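Local coordinates for protein multicopper oxidase (PDB 3GDC) that probably couples the oxidation of phenolic or similar substrates to the reduction of dioxygen to water, as a laccase-type multicopper oxidase, at residues 2-5 against 6-10; 60-63 against 64-68; 135-138 against 139-143. All coordinates share one frame; numbering follows the deposited sequence.

Contact 1 (2-5 against 6-10); sequences GSVL and AERAG
V4 and A9 meet methyl to methyl where the N-terminal tail winds into helix 6-9: V4 CG1 lies 3.7 Å from A9 CB. That branch of the valine stands opposite its own backbone N (chi1 -175°), which turns it onto the helix, where R8 runs across it as well. R8 is worth following atom by atom. Its CB sits 3.5 Å from the carbonyl O of L5, with V4 CG1 a little farther off. CG makes the side chain's closest approach to V4 CG1, at 3.8 Å, and CD and NE pass the same methyl as the extended chain carries on outward. V4 thus touches the aliphatic stem and NE. Beyond it NH2 forms a salt bridge with E47, so the charged end is held from outside this turn.

The backbone here is a single helical turn. L5 is the N-cap residue, and its carbonyl takes the N-H of A9 at 2.8 Å. G10 N reaches A6 O at 2.9 Å, and G10, with positive phi, leaves the helical path. E47 belongs to strand 33-49 and also bonds A9 through the backbone, which docks the short helix on that strand. V4 rests on P50 just past the strand's end, A9 on L188, and S3 OG is hydrogen-bonded to D194 at the end of helix 191-194.

Contact 2 (60-63 against 64-68); sequences NGRI and PGPTL
A cis peptide between I63 and P64 brings their CA atoms to 3.0 Å; the end-to-end directions of 60-63 and 64-67 differ by 119°. R62 folds back over the outgoing limb. Its CG sits between the backbone N and the carbonyl carbon (chi1 54°), and though the course through CD is doubtful, the guanidinium ends up over P66, whose CA lies 3.5 Å above one face, offset toward its rim. NH1 donates to G65 O at 2.9 Å, a bent bond that meets the carbonyl from above its plane. At the guanidinium edge, in its plane, a water accepts from NH1 and also from T67 OG1 at 2.6 Å. In the cupredoxin fold of the first domain this loop carries the chain from strand 52-59 into strand 67-71. The other terminal nitrogen, NH2, forms a salt bridge with D19; an alanine for R62 would probably leave D19 without this charge partner and G65 O and the water without their NH1 donor. On R62's own limb, N60 crosses the P66 ring at about a right angle, its ND2 3.5 Å from P66 CG, while OD1 accepts from V40 N. I63 and P64 pack on Y147 of strand 147-153.

Contact 3 (135-138 against 139-143); sequences QSPL and APHIA. With CU (copper (II) ion), chain D.
Q135 lies over one face of the H141 imidazole, its CB 3.7 Å from the ring centroid and only 15° off the ring normal, a CH-pi contact. CG follows the same face toward CE1, at 3.5 Å, before the chain bends and sends its amide off to S110, where NE2 is hydrogen-bonded. At the ring's edge, in its plane, P137 O comes to 3.1 Å from CD2. ND1 binds the copper ion at 2.2 Å; this bond, with the covered face and the abutted edge, probably fixes the ring's rotation. W57 and H88 bring further rings against it. This is the tight, buried part.

The solvent side is S136 and P137, both exposed: S136 is turned away, and P137, the N-cap residue that follows a cis peptide, crosses P140 at about a right angle with CG to CG 3.6 Å. On the flank facing a second subunit L138 and I142 touch more lightly, CD1 to CD1 4.1 Å, one turn apart and beside the bond from I142 N to L138 O. L138 N is hydrogen-bonded to E277 OE1 of that subunit, and its T273 packs on L138 and A139. H88, from earlier in the chain, and C133 also bind this copper; C133 and H141 lie on the loop after strand 127-132, H141 on its short helix, and one Cys with two His is typical of a cupredoxin type 1 copper site.

In the fold
The contacts follow one another along the chain without touching. Contact 1 lies near the outside, its centre about 17 Å from that of contact 2, nearest atoms about 4 Å apart; both lean on strand 33-49, contact 1 through E47 and contact 2 through V40. Contact 2 is the deepest, about 8 Å from the centre of the chain, its I63 side chain about 12 Å from a bound copper. Contact 3 holds H141, a ligand of the copper also bound by H88 and C133, and its L138 side chain is about 5 Å from another copper. Contacts 2 and 3 are about 17 Å apart between centres, about 6 Å between nearest atoms; contacts 1 and 3, about 26 Å between centres.

Contact 1 (2-5 against 6-10)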
# COMPACT_ATOMS: atom_id res chain seq x y z
N GLY A 2 5.87 9.72 31.43
CA GLY A 2 5.00 8.72 30.80
C GLY A 2 3.91 9.35 29.94
O GLY A 2 3.87 10.58 29.79
N SER A 3 3.05 8.51 29.36
CA SER A 3 1.86 9.00 28.65
C SER A 3 0.94 9.75 29.60
O SER A 3 0.98 9.53 30.82
CB SER A 3 1.10 7.84 28.01
OG SER A 3 0.61 6.94 28.99
N VAL A 4 0.10 10.64 29.06
CA VAL A 4 -0.83 11.40 29.88
C VAL A 4 -1.92 10.47 30.39
O VAL A 4 -2.53 9.74 29.60
CB VAL A 4 -1.45 12.60 29.11
CG1 VAL A 4 -2.32 13.45 30.03
CG2 VAL A 4 -0.37 13.47 28.51
N LEU A 5 -2.17 10.48 31.70
CA LEU A 5 -3.21 9.63 32.27
C LEU A 5 -4.58 10.01 31.73
O LEU A 5 -4.88 11.18 31.54
CB LEU A 5 -3.22 9.69 33.80
CG LEU A 5 -2.01 9.08 34.51
CD1 LEU A 5 -2.25 9.10 36.01
CD2 LEU A 5 -1.73 7.67 34.04
N ALA A 6 -5.39 8.98 31.49
CA ALA A 6 -6.72 9.13 30.89
C ALA A 6 -7.57 10.21 31.55
O ALA A 6 -8.16 11.05 30.86
CB ALA A 6 -7.46 7.78 30.90
N GLU A 7 -7.63 10.21 32.89
CA GLU A 7 -8.41 11.20 33.63
C GLU A 7 -7.99 12.63 33.29
O GLU A 7 -8.83 13.50 33.11
CB GLU A 7 -8.30 10.97 35.14
CG GLU A 7 -9.20 11.88 35.97
CD GLU A 7 -9.41 11.38 37.39
OE1 GLU A 7 -9.53 10.14 37.58
OE2 GLU A 7 -9.48 12.23 38.31
N ARG A 8 -6.68 12.84 33.19
CA ARG A 8 -6.10 14.15 32.87
C ARG A 8 -6.24 14.48 31.38
O ARG A 8 -6.53 15.62 31.01
CB ARG A 8 -4.63 14.16 33.28
CG ARG A 8 -3.86 15.42 32.91
CD ARG A 8 -2.49 15.40 33.57
NE ARG A 8 -1.54 16.24 32.86
CZ ARG A 8 -0.22 16.20 33.03
NH1 ARG A 8 0.32 15.34 33.89
NH2 ARG A 8 0.55 17.01 32.32
N ALA A 9 -6.04 13.47 30.54
CA ALA A 9 -6.07 13.67 29.09
C ALA A 9 -7.47 13.99 28.55
O ALA A 9 -7.62 14.79 27.62
CB ALA A 9 -5.51 12.45 28.39
N GLY A 10 -8.49 13.37 29.14
CA GLY A 10 -9.86 13.51 28.66
C GLY A 10 -10.26 12.41 27.68
O GLY A 10 -11.36 12.44 27.14

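Contact 2 (60-63 against 64-68)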
# COMPACT_ATOMS: atom_id res chain seq x y z
N ASN A 60 -19.17 13.21 20.77
CA ASN A 60 -19.41 12.78 22.16
C ASN A 60 -18.20 12.94 23.09
O ASN A 60 -18.04 12.18 24.06
CB ASN A 60 -19.94 11.33 22.21
CG ASN A 60 -21.38 11.21 21.75
OD1 ASN A 60 -22.02 12.20 21.39
ND2 ASN A 60 -21.90 9.98 21.74
N GLY A 61 -17.37 13.93 22.79
CA GLY A 61 -16.27 14.33 23.68
C GLY A 61 -15.14 13.33 23.81
O GLY A 61 -14.43 13.32 24.82
N ARG A 62 -14.98 12.48 22.80
CA ARG A 62 -13.87 11.52 22.77
C ARG A 62 -13.31 11.43 21.35
O ARG A 62 -14.04 11.60 20.37
CB ARG A 62 -14.34 10.13 23.24
CG ARG A 62 -15.54 9.60 22.47
CD ARG A 62 -15.22 8.22 21.89
NE ARG A 62 -15.65 7.18 22.77
CZ ARG A 62 -15.57 5.87 22.56
NH1 ARG A 62 -15.04 5.35 21.45
NH2 ARG A 62 -16.02 5.09 23.50
N ILE A 63 -12.00 11.17 21.28
CA ILE A 63 -11.31 10.91 20.02
C ILE A 63 -10.55 9.60 20.19
O ILE A 63 -9.71 9.51 21.09
CB ILE A 63 -10.28 12.04 19.69
CG1 ILE A 63 -10.97 13.40 19.58
CG2 ILE A 63 -9.55 11.71 18.41
CD1 ILE A 63 -10.00 14.57 19.40
N PRO A 64 -10.84 8.57 19.37
CA PRO A 64 -11.88 8.52 18.33
C PRO A 64 -13.28 8.62 18.95
O PRO A 64 -13.43 8.40 20.16
CB PRO A 64 -11.70 7.12 17.71
CG PRO A 64 -11.05 6.30 18.83
CD PRO A 64 -10.11 7.29 19.46
N GLY A 65 -14.27 8.91 18.11
CA GLY A 65 -15.67 8.93 18.50
C GLY A 65 -16.19 7.55 18.86
O GLY A 65 -15.43 6.57 18.85
N PRO A 66 -17.47 7.45 19.24
CA PRO A 66 -18.06 6.16 19.59
C PRO A 66 -17.81 5.09 18.53
O PRO A 66 -17.88 5.37 17.33
CB PRO A 66 -19.56 6.48 19.66
CG PRO A 66 -19.62 7.92 20.03
CD PRO A 66 -18.42 8.57 19.40
N THR A 67 -17.50 3.88 18.97
CA THR A 67 -17.43 2.77 18.05
C THR A 67 -18.84 2.18 17.95
O THR A 67 -19.32 1.55 18.89
CB THR A 67 -16.43 1.70 18.52
OG1 THR A 67 -15.14 2.31 18.67
CG2 THR A 67 -16.34 0.58 17.50
N LEU A 68 -19.51 2.43 16.83
CA LEU A 68 -20.88 1.95 16.65
C LEU A 68 -20.86 0.49 16.23
O LEU A 68 -20.06 0.09 15.37
CB LEU A 68 -21.63 2.82 15.62
CG LEU A 68 -21.57 4.34 15.80
CD1 LEU A 68 -22.38 5.00 14.70
CD2 LEU A 68 -22.03 4.84 17.17
O HOH W 1 -14.81 2.23 21.29

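Contact 3 (135-138 against 139-143)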
# COMPACT_ATOMS: atom_id res chain seq x y z
N GLN A 135 -17.33 17.94 6.05
CA GLN A 135 -17.33 19.38 5.82
C GLN A 135 -15.98 19.83 5.25
O GLN A 135 -14.91 19.34 5.64
CB GLN A 135 -17.64 20.11 7.13
CG GLN A 135 -17.75 21.65 7.02
CD GLN A 135 -19.02 22.12 6.33
OE1 GLN A 135 -19.08 23.24 5.79
NE2 GLN A 135 -20.04 21.29 6.34
N SER A 136 -16.03 20.78 4.31
CA SER A 136 -14.81 21.40 3.78
C SER A 136 -14.41 22.60 4.64
O SER A 136 -15.28 23.31 5.14
CB SER A 136 -15.01 21.84 2.32
OG SER A 136 -15.38 20.74 1.51
N PRO A 137 -13.09 22.84 4.82
CA PRO A 137 -11.93 22.09 4.30
C PRO A 137 -11.79 20.72 4.94
O PRO A 137 -11.80 20.62 6.18
CB PRO A 137 -10.74 22.98 4.70
CG PRO A 137 -11.21 23.74 5.86
CD PRO A 137 -12.67 24.00 5.63
N LEU A 138 -11.67 19.70 4.10
CA LEU A 138 -11.67 18.30 4.53
C LEU A 138 -10.62 17.94 5.57
O LEU A 138 -10.93 17.21 6.52
CB LEU A 138 -11.52 17.37 3.31
CG LEU A 138 -12.72 16.68 2.65
CD1 LEU A 138 -13.13 15.40 3.41
CD2 LEU A 138 -13.91 17.62 2.47
N ALA A 139 -9.38 18.41 5.40
CA ALA A 139 -8.28 17.95 6.27
C ALA A 139 -8.50 18.24 7.77
O ALA A 139 -8.47 17.29 8.56
CB ALA A 139 -6.90 18.45 5.78
N PRO A 140 -8.72 19.51 8.15
CA PRO A 140 -8.97 19.80 9.57
C PRO A 140 -10.24 19.16 10.13
O PRO A 140 -10.27 18.81 11.29
CB PRO A 140 -9.08 21.32 9.62
CG PRO A 140 -9.34 21.76 8.24
CD PRO A 140 -8.69 20.75 7.35
N HIS A 141 -11.27 19.00 9.30
CA HIS A 141 -12.53 18.43 9.80
C HIS A 141 -12.40 16.96 10.18
O HIS A 141 -13.05 16.51 11.12
CB HIS A 141 -13.69 18.70 8.83
CG HIS A 141 -14.23 20.09 8.95
ND1 HIS A 141 -15.26 20.41 9.81
CD2 HIS A 141 -13.85 21.25 8.36
CE1 HIS A 141 -15.51 21.71 9.72
NE2 HIS A 141 -14.67 22.24 8.85
N ILE A 142 -11.53 16.22 9.50
CA ILE A 142 -11.21 14.85 9.92
C ILE A 142 -10.11 14.89 11.00
O ILE A 142 -10.24 14.29 12.07
CB ILE A 142 -10.80 13.94 8.74
CG1 ILE A 142 -11.95 13.83 7.72
CG2 ILE A 142 -10.42 12.53 9.23
CD1 ILE A 142 -11.55 13.13 6.41
N ALA A 143 -9.04 15.64 10.72
CA ALA A 143 -7.84 15.64 11.59
C ALA A 143 -8.08 16.19 13.00
O ALA A 143 -7.40 15.78 13.95
CB ALA A 143 -6.69 16.39 10.91
CU CU D . -16.68 18.98 10.56